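Local coordinates for putative cell adhesion protein (Bacteroides eggerthii, PDB 4GPV) that probably serves as a FimA-like major fimbrial subunit that assembles into pili and takes part in cell adhesion, at residues Val139-Asn142 with Asn146-Val149; Leu54-Glu57 with Leu61-Ala64; Thr215-Ser220 with Asp319-Val324; Phe252-Asp255 with Pro260-Leu263. All blocks are in the same frame, centred on the assembly; numbering follows the deposited sequence.

Contact 1. Residues Val139-Asn142 with Asn146-Val149; sequences VKFN and NAQV
Lys140 O accepts from water 2 at 2.9 Å, and Ala147 CB lies 3.4 Å from the same Lys140 O. Water 2 also accepts from Gln148 N, so it stitches the two backbones together. Water 1 joins the same two residues through their other backbone atoms. It accepts from Lys140 N and donates to Gln148 O, the latter bond being 2.7 Å long. Direct backbone pairing is thus replaced by a pair of water bridges at Lys140 and Gln148. This is the loop end of a beta hairpin. Strand 133-138 has just ended, and strand 146-169, its antiparallel partner, is beginning. Strand 18-24 flanks Ala147 and Val149 through backbone bonds, while Val139 is bonded to Lys84. Apolar side chains make the direct contacts. Phe141 lays one ring face over the methyl of Ala147 in a CH-pi contact. Ala147 CB lies 3.9 Å from the Phe141 ring centroid, 24° off the normal and shifted toward the rim. The first torsion of Phe141 sets CG beside its own backbone N (chi1 -72°), and the ring then swings back toward the second segment. An alanine at Phe141 is likely to leave the Ala147 methyl without its aromatic lid and open a gap beside the hairpin loop. Deeper in, Val139 splits its branches. Its CG1 reaches Ala147 CB at 4.1 Å, and its CG2 meets Val149 CG2 at 3.9 Å. These two valines cross at about a right angle, and both also rest on Ala86 of strand 83-90.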
loop_
_atom_site.group_PDB
_atom_site.type_symbol
_atom_site.label_atom_id
_atom_site.label_comp_id
_atom_site.label_asym_id
_atom_site.label_seq_id
_atom_site.Cartn_x
_atom_site.Cartn_y
_atom_site.Cartn_z
ATOM N N VAL A 139 10.274 7.013 25.433
ATOM C CA VAL A 139 10.671 6.120 26.531
ATOM C C VAL A 139 10.798 6.990 27.782
ATOM O O VAL A 139 11.538 7.971 27.744
ATOM C CB VAL A 139 11.976 5.359 26.215
ATOM C CG1 VAL A 139 12.429 4.528 27.410
ATOM C CG2 VAL A 139 11.788 4.475 24.981
ATOM N N LYS A 140 10.100 6.634 28.877
ATOM C CA LYS A 140 10.138 7.412 30.128
ATOM C C LYS A 140 10.500 6.538 31.318
ATOM O O LYS A 140 9.895 5.477 31.498
ATOM C CB LYS A 140 8.791 8.106 30.393
ATOM C CG LYS A 140 8.492 9.238 29.414
ATOM C CD LYS A 140 7.358 10.132 29.895
ATOM C CE LYS A 140 5.988 9.708 29.418
ATOM N NZ LYS A 140 4.913 10.539 30.027
ATOM N N PHE A 141 11.494 6.962 32.096
ATOM C CA PHE A 141 11.969 6.223 33.271
ATOM C C PHE A 141 11.592 6.898 34.594
ATOM O O PHE A 141 11.510 6.206 35.616
ATOM C CB PHE A 141 13.497 6.064 33.226
ATOM C CG PHE A 141 13.978 5.080 32.192
ATOM C CD1 PHE A 141 14.022 3.716 32.472
ATOM C CD2 PHE A 141 14.401 5.514 30.941
ATOM C CE1 PHE A 141 14.475 2.805 31.516
ATOM C CE2 PHE A 141 14.868 4.599 29.991
ATOM C CZ PHE A 141 14.892 3.251 30.280
ATOM N N ASN A 142 11.462 8.250 34.597
ATOM C CA ASN A 142 11.165 9.079 35.780
ATOM C C ASN A 142 12.135 8.791 36.971
ATOM O O ASN A 142 11.704 8.543 38.106
ATOM C CB ASN A 142 9.700 8.917 36.196
ATOM C CG ASN A 142 8.770 9.819 35.428
ATOM O OD1 ASN A 142 8.254 10.808 35.961
ATOM N ND2 ASN A 142 8.556 9.516 34.151
ATOM N N ASN A 146 13.378 1.216 35.208
ATOM C CA ASN A 146 12.360 0.405 34.559
ATOM C C ASN A 146 11.433 1.265 33.743
ATOM O O ASN A 146 11.018 2.331 34.196
ATOM C CB ASN A 146 11.549 -0.382 35.580
ATOM C CG ASN A 146 12.412 -1.117 36.554
ATOM O OD1 ASN A 146 12.763 -0.593 37.620
ATOM N ND2 ASN A 146 12.839 -2.298 36.165
ATOM N N ALA A 147 11.133 0.817 32.540
ATOM C CA ALA A 147 10.228 1.560 31.670
ATOM C C ALA A 147 9.231 0.638 30.983
ATOM O O ALA A 147 9.576 -0.468 30.552
ATOM C CB ALA A 147 11.012 2.344 30.623
ATOM N N GLN A 148 7.982 1.112 30.906
ATOM C CA GLN A 148 6.894 0.440 30.208
ATOM C C GLN A 148 6.632 1.259 28.945
ATOM O O GLN A 148 6.405 2.465 29.049
ATOM C CB GLN A 148 5.649 0.326 31.117
ATOM C CG GLN A 148 4.435 -0.369 30.479
ATOM C CD GLN A 148 4.670 -1.819 30.115
ATOM O OE1 GLN A 148 4.637 -2.195 28.937
ATOM N NE2 GLN A 148 4.894 -2.668 31.112
ATOM N N VAL A 149 6.753 0.646 27.753
ATOM C CA VAL A 149 6.570 1.401 26.500
ATOM C C VAL A 149 5.490 0.720 25.671
ATOM O O VAL A 149 5.612 -0.469 25.413
ATOM C CB VAL A 149 7.906 1.516 25.691
ATOM C CG1 VAL A 149 7.722 2.332 24.409
ATOM C CG2 VAL A 149 9.039 2.105 26.532
HETATM O O HOH W 1 7.621 4.868 28.879
HETATM O O HOH W 2 7.520 3.933 31.875
#

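Contact 2. Residues Leu54-Glu57 with Leu61-Ala64; sequences LFRE and LDCA
The guanidinium of Arg56 has Leu61 O over one face, 3.9 Å above the plane and over its centre. At its edge sits Asp62 OD1. The two charged groups are steeply turned, their planes 75° apart. Arg56 NE donates to Asp62 OD1 at 2.8 Å, and the carboxylate oxygen lies almost in the guanidinium plane and uses its anti lone pair. A weak second bond to OD1 comes from Arg56 NH2. The arginine chain runs extended from CG to NE, which carries the charge across to the other segment. Both ends have further partners: Arg56 NH1 bonds to Asn11 O, and Asp62 OD2 accepts from Thr80 N. The Phe55 ring lies alongside Leu61, with Phe55 CE1 only 3.4 Å from Leu61 CD2. Leu54 CD1 touches Cys63 SG at 3.9 Å. Between these side chains, Asp62 N donates to Leu54 O at 2.8 Å, from above the carbonyl plane. Water 3 adds a bridge from Leu54 N to Cys63 O. With a single backbone bridge, Phe55 to Leu61, the chain folds back here as the connection of a beta hairpin that joins strand 50-56 to its antiparallel partner, strand 66-68.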
loop_
_atom_site.group_PDB
_atom_site.type_symbol
_atom_site.label_atom_id
_atom_site.label_comp_id
_atom_site.label_asym_id
_atom_site.label_seq_id
_atom_site.Cartn_x
_atom_site.Cartn_y
_atom_site.Cartn_z
ATOM N N LEU A 54 16.134 1.266 19.878
ATOM C CA LEU A 54 16.096 2.198 20.989
ATOM C C LEU A 54 17.163 3.249 20.778
ATOM O O LEU A 54 18.294 2.892 20.469
ATOM C CB LEU A 54 16.317 1.486 22.337
ATOM C CG LEU A 54 15.282 0.435 22.742
ATOM C CD1 LEU A 54 15.755 -0.331 24.009
ATOM C CD2 LEU A 54 13.948 1.065 22.998
ATOM N N PHE A 55 16.809 4.536 20.911
ATOM C CA PHE A 55 17.793 5.600 20.685
ATOM C C PHE A 55 17.924 6.525 21.853
ATOM O O PHE A 55 16.945 6.799 22.540
ATOM C CB PHE A 55 17.411 6.432 19.448
ATOM C CG PHE A 55 17.406 5.619 18.183
ATOM C CD1 PHE A 55 18.597 5.260 17.563
ATOM C CD2 PHE A 55 16.214 5.186 17.624
ATOM C CE1 PHE A 55 18.590 4.480 16.402
ATOM C CE2 PHE A 55 16.207 4.408 16.458
ATOM C CZ PHE A 55 17.390 4.062 15.858
ATOM N N ARG A 56 19.137 7.052 22.040
ATOM C CA ARG A 56 19.424 8.037 23.074
ATOM C C ARG A 56 18.989 9.437 22.567
ATOM O O ARG A 56 18.605 9.572 21.399
ATOM C CB ARG A 56 20.903 7.984 23.464
ATOM C CG ARG A 56 21.263 6.615 24.009
ATOM C CD ARG A 56 22.694 6.459 24.471
ATOM N NE ARG A 56 22.857 5.085 24.935
ATOM C CZ ARG A 56 23.997 4.403 24.938
ATOM N NH1 ARG A 56 25.135 4.994 24.586
ATOM N NH2 ARG A 56 24.019 3.146 25.348
ATOM N N GLU A 57 19.052 10.462 23.450
ATOM C CA GLU A 57 18.647 11.841 23.141
ATOM C C GLU A 57 19.361 12.370 21.883
ATOM O O GLU A 57 18.730 13.028 21.050
ATOM C CB GLU A 57 18.913 12.752 24.362
ATOM C CG GLU A 57 18.537 14.223 24.208
ATOM C CD GLU A 57 17.093 14.590 23.920
ATOM O OE1 GLU A 57 16.179 13.865 24.376
ATOM O OE2 GLU A 57 16.874 15.638 23.270
ATOM N N LEU A 61 22.242 4.645 18.909
ATOM C CA LEU A 61 21.567 3.417 19.342
ATOM C C LEU A 61 21.893 3.187 20.837
ATOM O O LEU A 61 23.030 3.358 21.265
ATOM C CB LEU A 61 22.009 2.208 18.511
ATOM C CG LEU A 61 21.231 1.983 17.222
ATOM C CD1 LEU A 61 21.962 1.018 16.333
ATOM C CD2 LEU A 61 19.801 1.481 17.512
ATOM N N ASP A 62 20.887 2.850 21.624
ATOM C CA ASP A 62 21.107 2.638 23.054
ATOM C C ASP A 62 21.622 1.222 23.304
ATOM O O ASP A 62 22.216 0.933 24.338
ATOM C CB ASP A 62 19.799 2.911 23.804
ATOM C CG ASP A 62 19.935 2.762 25.304
ATOM O OD1 ASP A 62 20.837 3.421 25.895
ATOM O OD2 ASP A 62 19.222 1.927 25.869
ATOM N N CYS A 63 21.425 0.360 22.305
ATOM C CA CYS A 63 21.834 -1.035 22.259
ATOM C C CYS A 63 21.537 -1.574 20.862
ATOM O O CYS A 63 20.835 -0.919 20.074
ATOM C CB CYS A 63 21.113 -1.845 23.340
ATOM S SG CYS A 63 19.299 -1.722 23.266
ATOM N N ALA A 64 22.032 -2.794 20.564
ATOM C CA ALA A 64 21.756 -3.431 19.267
ATOM C C ALA A 64 20.226 -3.683 19.115
ATOM O O ALA A 64 19.547 -3.973 20.099
ATOM C CB ALA A 64 22.543 -4.743 19.141
HETATM O O HOH W 3 18.021 -0.830 19.769
#

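Contact 3. Residues Thr215-Ser220 with Asp319-Val324; sequences TGAFDS and DPEEPV
Glu321 reaches across to the 215-220 loop and accepts a bond from Phe218 N. The Phe218 N to Glu321 OE2 distance is 2.9 Å and the bond is nearly straight, at 170°. OE2 uses its syn lone pair, on the side of the other oxygen. The rest of the carboxylate lies against the loop. Glu321 OE1 is 3.6 Å from Phe218 CB, and Glu321 OE2 is 3.4 Å from Ala217 CA. Beyond CG the glutamate is fully stretched (chi2 177°), which gives it the span to cross. OE2 has a second donor in Tyr214 OH, so two bonds grip this one oxygen. An alanine in place of the glutamate is likely to leave Phe218 N and Tyr214 OH without this acceptor. The glutamate projects from a type I beta turn that runs from Asp319 to Glu322. Asp319 braces it from within: Glu321 N donates to Asp319 OD1 at 3.0 Å, an Asx turn. Water 4 lies between the two loops, 2.7 Å from Asp319 OD1 and 3.0 Å from Thr215 O. Further out, Pro320 packs on Leu186 and Phe279, and the glutamate side chain rests on Phe187. The beta turn is thereby seated on strands 176-193 and 274-283, while the Phe218 side chain touches Thr258 and Gln259.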
loop_
_atom_site.group_PDB
_atom_site.type_symbol
_atom_site.label_atom_id
_atom_site.label_comp_id
_atom_site.label_asym_id
_atom_site.label_seq_id
_atom_site.Cartn_x
_atom_site.Cartn_y
_atom_site.Cartn_z
ATOM N N THR A 215 -0.414 3.410 -26.073
ATOM C CA THR A 215 0.276 4.580 -26.623
ATOM C C THR A 215 0.502 5.666 -25.554
ATOM O O THR A 215 -0.418 5.982 -24.793
ATOM C CB THR A 215 -0.525 5.138 -27.816
ATOM O OG1 THR A 215 -0.983 4.054 -28.629
ATOM C CG2 THR A 215 0.268 6.138 -28.645
ATOM N N GLY A 216 1.715 6.213 -25.543
ATOM C CA GLY A 216 2.187 7.300 -24.697
ATOM C C GLY A 216 2.240 7.041 -23.211
ATOM O O GLY A 216 2.199 7.990 -22.422
ATOM N N ALA A 217 2.392 5.773 -22.828
ATOM C CA ALA A 217 2.466 5.389 -21.425
ATOM C C ALA A 217 3.638 6.090 -20.734
ATOM O O ALA A 217 4.736 6.186 -21.291
ATOM C CB ALA A 217 2.611 3.880 -21.302
ATOM N N PHE A 218 3.364 6.665 -19.565
ATOM C CA PHE A 218 4.373 7.320 -18.739
ATOM C C PHE A 218 5.406 6.269 -18.382
ATOM O O PHE A 218 5.028 5.192 -17.924
ATOM C CB PHE A 218 3.723 7.924 -17.476
ATOM C CG PHE A 218 4.696 8.586 -16.539
ATOM C CD1 PHE A 218 5.155 9.880 -16.784
ATOM C CD2 PHE A 218 5.182 7.912 -15.425
ATOM C CE1 PHE A 218 6.055 10.497 -15.908
ATOM C CE2 PHE A 218 6.103 8.522 -14.561
ATOM C CZ PHE A 218 6.519 9.813 -14.797
ATOM N N ASP A 219 6.694 6.552 -18.610
ATOM C CA ASP A 219 7.708 5.517 -18.409
ATOM C C ASP A 219 8.927 5.958 -17.565
ATOM O O ASP A 219 9.804 5.124 -17.293
ATOM C CB ASP A 219 8.170 5.001 -19.794
ATOM C CG ASP A 219 8.996 3.727 -19.746
ATOM O OD1 ASP A 219 8.686 2.846 -18.906
ATOM O OD2 ASP A 219 9.993 3.640 -20.495
ATOM N N SER A 220 8.946 7.200 -17.069
ATOM C CA SER A 220 10.076 7.678 -16.275
ATOM C C SER A 220 10.121 6.980 -14.911
ATOM O O SER A 220 9.231 7.192 -14.090
ATOM C CB SER A 220 10.007 9.194 -16.104
ATOM O OG SER A 220 9.908 9.830 -17.367
ATOM N N ASP A 319 -6.786 5.915 -23.546
ATOM C CA ASP A 319 -5.711 6.476 -22.710
ATOM C C ASP A 319 -6.134 6.502 -21.255
ATOM O O ASP A 319 -6.876 7.389 -20.846
ATOM C CB ASP A 319 -5.291 7.890 -23.171
ATOM C CG ASP A 319 -4.008 8.407 -22.518
ATOM O OD1 ASP A 319 -3.472 7.723 -21.625
ATOM O OD2 ASP A 319 -3.533 9.484 -22.919
ATOM N N PRO A 320 -5.627 5.558 -20.451
ATOM C CA PRO A 320 -6.032 5.521 -19.039
ATOM C C PRO A 320 -5.405 6.635 -18.215
ATOM O O PRO A 320 -5.841 6.845 -17.096
ATOM C CB PRO A 320 -5.540 4.156 -18.571
ATOM C CG PRO A 320 -4.345 3.881 -19.420
ATOM C CD PRO A 320 -4.680 4.472 -20.774
ATOM N N GLU A 321 -4.386 7.326 -18.749
ATOM C CA GLU A 321 -3.703 8.399 -18.000
ATOM C C GLU A 321 -4.422 9.756 -18.095
ATOM O O GLU A 321 -4.039 10.690 -17.386
ATOM C CB GLU A 321 -2.263 8.554 -18.465
ATOM C CG GLU A 321 -1.411 7.327 -18.188
ATOM C CD GLU A 321 0.018 7.386 -18.692
ATOM O OE1 GLU A 321 0.506 8.488 -19.033
ATOM O OE2 GLU A 321 0.659 6.316 -18.737
ATOM N N GLU A 322 -5.445 9.857 -18.957
ATOM C CA GLU A 322 -6.245 11.076 -19.122
ATOM C C GLU A 322 -7.623 10.859 -18.485
ATOM O O GLU A 322 -8.223 9.807 -18.706
ATOM C CB GLU A 322 -6.380 11.477 -20.596
ATOM C CG GLU A 322 -5.098 11.932 -21.280
ATOM C CD GLU A 322 -4.329 13.088 -20.667
ATOM O OE1 GLU A 322 -4.960 14.096 -20.272
ATOM O OE2 GLU A 322 -3.082 12.991 -20.611
ATOM N N PRO A 323 -8.166 11.837 -17.721
ATOM C CA PRO A 323 -9.483 11.625 -17.091
ATOM C C PRO A 323 -10.592 11.338 -18.108
ATOM O O PRO A 323 -10.534 11.784 -19.261
ATOM C CB PRO A 323 -9.740 12.933 -16.337
ATOM C CG PRO A 323 -8.401 13.550 -16.163
ATOM C CD PRO A 323 -7.605 13.157 -17.366
ATOM N N VAL A 324 -11.563 10.524 -17.688
ATOM C CA VAL A 324 -12.674 10.107 -18.535
ATOM C C VAL A 324 -13.918 10.883 -18.131
ATOM O O VAL A 324 -14.231 10.992 -16.942
ATOM C CB VAL A 324 -12.905 8.565 -18.490
ATOM C CG1 VAL A 324 -14.136 8.149 -19.295
ATOM C CG2 VAL A 324 -11.685 7.822 -19.005
HETATM O O HOH W 4 -0.821 7.383 -22.180
#

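Contact 4. Residues Phe252-Asp255 with Pro260-Leu263; sequences FGND and PTIL
Asn254 and Thr261 make the close part of this contact. Asn254 ND2 donates to Thr261 OG1 at 2.9 Å, with an angle of 168°. The hydroxyl oxygen lies close to the amide plane, and the bond is nearly straight. The asparagine reaches it because its CG stands opposite its own backbone N (chi1 -174°). Its amide is held at both ends: ND2 also bonds to Gln259 O, and OD1 accepts from Gly256 N. Those bonds fix which way round the amide sits. Thr261 OG1 is gripped three times. Besides the amide it is bonded to Phe187 O and takes a proton from water 5. The backbones stay further apart, with 6.6 Å between the CA atoms of Asn254 and Pro260. Two waters span the looser part. Water 5 donates to Phe252 O at 2.6 Å as well as to Thr261 OG1. Water 6 donates to Asn254 O at 2.9 Å and accepts from Thr261 N at 3.0 Å. Both waters sit at a largely buried site and tie the segments together without direct backbone bonds. Asn254 OD1 with Gly256 N forms an Asx turn, and it lies within the loop that carries the chain from strand 247-251 in one sheet to strand 262-271 in the other.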
loop_
_atom_site.group_PDB
_atom_site.type_symbol
_atom_site.label_atom_id
_atom_site.label_comp_id
_atom_site.label_asym_id
_atom_site.label_seq_id
_atom_site.Cartn_x
_atom_site.Cartn_y
_atom_site.Cartn_z
ATOM N N PHE A 252 1.907 1.716 -2.128
ATOM C CA PHE A 252 2.409 2.713 -1.204
ATOM C C PHE A 252 1.847 4.135 -1.519
ATOM O O PHE A 252 1.231 4.375 -2.573
ATOM C CB PHE A 252 3.944 2.721 -1.199
ATOM C CG PHE A 252 4.553 1.483 -0.580
ATOM C CD1 PHE A 252 3.975 0.880 0.541
ATOM C CD2 PHE A 252 5.740 0.956 -1.074
ATOM C CE1 PHE A 252 4.552 -0.275 1.114
ATOM C CE2 PHE A 252 6.323 -0.187 -0.486
ATOM C CZ PHE A 252 5.730 -0.774 0.611
ATOM N N GLY A 253 2.078 5.063 -0.588
ATOM C CA GLY A 253 1.611 6.441 -0.688
ATOM C C GLY A 253 1.990 7.094 -1.992
ATOM O O GLY A 253 3.067 6.843 -2.520
ATOM N N ASN A 254 1.092 7.874 -2.566
ATOM C CA ASN A 254 1.376 8.546 -3.827
ATOM C C ASN A 254 0.462 9.764 -3.961
ATOM O O ASN A 254 -0.705 9.592 -4.295
ATOM C CB ASN A 254 1.208 7.610 -5.058
ATOM C CG ASN A 254 1.638 8.260 -6.358
ATOM O OD1 ASN A 254 2.250 9.350 -6.397
ATOM N ND2 ASN A 254 1.290 7.639 -7.458
ATOM N N ASP A 255 1.021 10.977 -3.797
ATOM C CA ASP A 255 0.250 12.239 -3.918
ATOM C C ASP A 255 0.012 12.612 -5.380
ATOM O O ASP A 255 -0.707 13.579 -5.683
ATOM C CB ASP A 255 0.936 13.404 -3.150
ATOM C CG ASP A 255 2.378 13.721 -3.547
ATOM O OD1 ASP A 255 2.799 13.332 -4.670
ATOM O OD2 ASP A 255 3.058 14.418 -2.774
ATOM N N PRO A 260 0.100 10.192 -10.867
ATOM C CA PRO A 260 -0.846 9.542 -9.949
ATOM C C PRO A 260 -1.006 8.066 -10.220
ATOM O O PRO A 260 -0.825 7.602 -11.335
ATOM C CB PRO A 260 -2.164 10.244 -10.249
ATOM C CG PRO A 260 -2.020 10.731 -11.668
ATOM C CD PRO A 260 -0.594 11.123 -11.779
ATOM N N THR A 261 -1.415 7.347 -9.185
ATOM C CA THR A 261 -1.755 5.940 -9.291
ATOM C C THR A 261 -3.109 5.855 -10.018
ATOM O O THR A 261 -3.971 6.735 -9.861
ATOM C CB THR A 261 -1.786 5.314 -7.887
ATOM O OG1 THR A 261 -0.451 5.349 -7.332
ATOM C CG2 THR A 261 -2.277 3.863 -7.891
ATOM N N ILE A 262 -3.300 4.791 -10.817
ATOM C CA ILE A 262 -4.533 4.597 -11.592
ATOM C C ILE A 262 -5.003 3.158 -11.414
ATOM O O ILE A 262 -4.213 2.228 -11.594
ATOM C CB ILE A 262 -4.335 4.893 -13.122
ATOM C CG1 ILE A 262 -3.661 6.258 -13.397
ATOM C CG2 ILE A 262 -5.679 4.664 -13.926
ATOM C CD1 ILE A 262 -3.196 6.463 -14.811
ATOM N N LEU A 263 -6.272 2.972 -11.081
ATOM C CA LEU A 263 -6.874 1.630 -11.045
ATOM C C LEU A 263 -7.716 1.489 -12.298
ATOM O O LEU A 263 -8.452 2.408 -12.622
ATOM C CB LEU A 263 -7.737 1.406 -9.781
ATOM C CG LEU A 263 -8.493 0.050 -9.727
ATOM C CD1 LEU A 263 -7.528 -1.133 -9.549
ATOM C CD2 LEU A 263 -9.533 0.080 -8.625
HETATM O O HOH W 5 0.494 4.060 -5.075
HETATM O O HOH W 6 -2.067 8.936 -6.778
#

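In the fold
The four contacts fall into two groups at different places along an elongated chain. Contacts 1 and 2 have centres 14 Å apart and reach the same sheet, both beside strand 83-90. Their nearest atoms stay about 4 Å apart. Contacts 3 and 4 also have centres 14 Å apart, but these two touch: Ile262 CD1 packs 3.5 Å from Pro320 O. Contact 4 is nested in the loop that contact 3 closes, and both share strand 176-193 as a neighbour, Phe187 included. Contact 4 lies near the middle of the chain, its centre about 9 Å from the chain's. Contacts 1 and 3 are farthest apart, 53 Å between centres, on opposite sides of the chain's centre.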